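Local coordinates for protein methionyl-tRNA formyltransferase (Clostridium thermocellum, PDB 1ZGH) that probably transfers a formyl group from 10-formyltetrahydrofolate to the amino group of the methionine carried by initiator tRNA, at residues I172-L175 against L176-P180. Numbering follows the deposited sequence.
Sequences IPEL and LTKRP
Ile172 and Leu176 touch in the last turns of helix 156-178, which packs on the mixed sheet of the formyltransferase domain; the chain leaves the helix at Arg179. Four backbone bonds of the i to i+4 kind run through this end. Leu176 N bonds to Ile172 O at 3.0 Å, and Lys178 N reaches Glu174 O at 2.7 Å. Arg179 N still reaches Leu175 O at 2.8 Å, although Arg179 itself has left helical geometry with a positive phi (49°); the next residue, Pro180, has no N-H to continue the series.

Apolar side chains of these turns face the sheet. Ile172 and Leu176 lie side by side and point the same way, CG2 of Ile172 3.7 Å from CD1 of Leu176; strand 80-83 lies against both, and Leu176 also touches Met31, Ile33 and Tyr57. Leu175 extends CG opposite its backbone N (chi1 -176°), and its side chain crosses the ring of Pro180 at about a right angle, Leu175 CD1 lying 4.0 Å from Pro180 CD. Leu175 touches Phe145 and Pro180 touches Phe146, both of strand 144-151.

Among the polar groups, the carboxylate of Glu174 lies against the aliphatic part of Lys178, Glu174 OE2 standing 3.1 Å from Lys178 CD. The salt bridge from Glu174 OE2 to Lys178 NZ is long at 3.6 Å, whereas OE1 makes a salt bridge to Arg148, the stronger partner of this carboxylate. Thr177 folds back on its own helix: with OG1 beside the backbone N (chi1 -56°), its hydroxyl donates to Pro173 O, Thr177 OG1 lying 2.6 Å from that oxygen, while Thr177 N reaches the same atom from the opposite face of the carbonyl plane.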
ATOM      1  N   ILE A 172       4.204   8.222  11.054  1.00 29.06           N
ATOM      2  CA  ILE A 172       3.954   7.558  12.315  1.00 29.07           C
ATOM      3  C   ILE A 172       4.497   8.378  13.511  1.00 29.03           C
ATOM      4  O   ILE A 172       3.741   8.665  14.417  1.00 28.15           O
ATOM      5  CB  ILE A 172       4.383   6.059  12.306  1.00 28.36           C
ATOM      6  CG1 ILE A 172       3.368   5.263  11.461  1.00 28.41           C
ATOM      7  CG2 ILE A 172       4.376   5.470  13.732  1.00 29.95           C
ATOM      8  CD1 ILE A 172       3.674   3.786  11.280  1.00 29.42           C
ATOM      9  N   PRO A 173       5.774   8.801  13.492  1.00 29.89           N
ATOM     10  CA  PRO A 173       6.257   9.680  14.581  1.00 30.18           C
ATOM     11  C   PRO A 173       5.425  10.951  14.821  1.00 30.67           C
ATOM     12  O   PRO A 173       5.169  11.326  15.975  1.00 30.56           O
ATOM     13  CB  PRO A 173       7.674  10.039  14.131  1.00 30.46           C
ATOM     14  CG  PRO A 173       8.082   8.887  13.295  1.00 30.10           C
ATOM     15  CD  PRO A 173       6.847   8.509  12.530  1.00 29.96           C
ATOM     16  N   GLU A 174       5.015  11.609  13.749  1.00 31.34           N
ATOM     17  CA  GLU A 174       4.170  12.806  13.857  1.00 32.19           C
ATOM     18  C   GLU A 174       2.804  12.493  14.461  1.00 31.68           C
ATOM     19  O   GLU A 174       2.347  13.174  15.407  1.00 30.88           O
ATOM     20  CB  GLU A 174       3.981  13.464  12.486  1.00 33.15           C
ATOM     21  CG  GLU A 174       2.837  14.487  12.466  1.00 36.91           C
ATOM     22  CD  GLU A 174       3.288  15.838  11.982  1.00 41.95           C
ATOM     23  OE1 GLU A 174       2.726  16.336  10.980  1.00 44.76           O
ATOM     24  OE2 GLU A 174       4.205  16.398  12.622  1.00 45.61           O
ATOM     25  N   LEU A 175       2.146  11.481  13.910  1.00 31.02           N
ATOM     26  CA  LEU A 175       0.867  11.012  14.456  1.00 31.46           C
ATOM     27  C   LEU A 175       0.909  10.703  15.954  1.00 30.86           C
ATOM     28  O   LEU A 175       0.045  11.173  16.703  1.00 30.54           O
ATOM     29  CB  LEU A 175       0.373   9.768  13.720  1.00 31.14           C
ATOM     30  CG  LEU A 175      -1.012   9.267  14.157  1.00 32.06           C
ATOM     31  CD1 LEU A 175      -2.092  10.132  13.560  1.00 33.57           C
ATOM     32  CD2 LEU A 175      -1.216   7.812  13.739  1.00 33.71           C
ATOM     33  N   LEU A 176       1.878   9.898  16.382  1.00 30.56           N
ATOM     34  CA  LEU A 176       1.960   9.473  17.800  1.00 31.31           C
ATOM     35  C   LEU A 176       2.377  10.638  18.710  1.00 31.60           C
ATOM     36  O   LEU A 176       2.014  10.675  19.875  1.00 31.05           O
ATOM     37  CB  LEU A 176       2.910   8.269  17.979  1.00 31.13           C
ATOM     38  CG  LEU A 176       2.577   6.993  17.168  1.00 30.75           C
ATOM     39  CD1 LEU A 176       3.609   5.870  17.380  1.00 29.14           C
ATOM     40  CD2 LEU A 176       1.174   6.490  17.484  1.00 29.25           C
ATOM     41  N   THR A 177       3.115  11.600  18.161  1.00 32.35           N
ATOM     42  CA  THR A 177       3.594  12.735  18.944  1.00 32.70           C
ATOM     43  C   THR A 177       2.585  13.872  19.037  1.00 33.02           C
ATOM     44  O   THR A 177       2.313  14.373  20.138  1.00 31.98           O
ATOM     45  CB  THR A 177       4.914  13.282  18.405  1.00 32.59           C
ATOM     46  OG1 THR A 177       5.866  12.221  18.357  1.00 33.92           O
ATOM     47  CG2 THR A 177       5.450  14.371  19.325  1.00 34.15           C
ATOM     48  N   LYS A 178       2.054  14.294  17.901  1.00 32.95           N
ATOM     49  CA  LYS A 178       1.099  15.384  17.882  1.00 34.62           C
ATOM     50  C   LYS A 178      -0.325  14.927  18.186  1.00 34.45           C
ATOM     51  O   LYS A 178      -1.132  15.716  18.669  1.00 33.99           O
ATOM     52  CB  LYS A 178       1.129  16.094  16.544  1.00 34.59           C
ATOM     53  CG  LYS A 178       2.480  16.701  16.214  1.00 37.25           C
ATOM     54  CD  LYS A 178       2.397  17.481  14.907  1.00 37.64           C
ATOM     55  CE  LYS A 178       3.416  18.617  14.828  1.00 40.78           C
ATOM     56  NZ  LYS A 178       3.045  19.639  13.773  1.00 40.95           N
ATOM     57  N   ARG A 179      -0.631  13.662  17.898  1.00 34.61           N
ATOM     58  CA  ARG A 179      -1.969  13.102  18.118  1.00 35.21           C
ATOM     59  C   ARG A 179      -3.052  14.016  17.520  1.00 34.61           C
ATOM     60  O   ARG A 179      -3.953  14.466  18.224  1.00 33.77           O
ATOM     61  CB  ARG A 179      -2.197  12.823  19.620  1.00 35.34           C
ATOM     62  CG  ARG A 179      -1.237  11.769  20.177  1.00 36.03           C
ATOM     63  CD  ARG A 179      -1.309  11.573  21.676  1.00 38.98           C
ATOM     64  NE  ARG A 179      -2.677  11.381  22.175  1.00 44.14           N
ATOM     65  CZ  ARG A 179      -3.400  12.292  22.841  1.00 45.22           C
ATOM     66  NH1 ARG A 179      -2.913  13.504  23.128  1.00 47.19           N
ATOM     67  NH2 ARG A 179      -4.638  11.990  23.236  1.00 45.72           N
ATOM     68  N   PRO A 180      -2.961  14.291  16.203  1.00 34.14           N
ATOM     69  CA  PRO A 180      -3.913  15.222  15.606  1.00 33.88           C
ATOM     70  C   PRO A 180      -5.319  14.645  15.474  1.00 33.57           C
ATOM     71  O   PRO A 180      -5.495  13.430  15.388  1.00 32.88           O
ATOM     72  CB  PRO A 180      -3.312  15.512  14.238  1.00 34.15           C
ATOM     73  CG  PRO A 180      -2.529  14.279  13.899  1.00 33.75           C
ATOM     74  CD  PRO A 180      -1.999  13.773  15.215  1.00 34.32           C
TER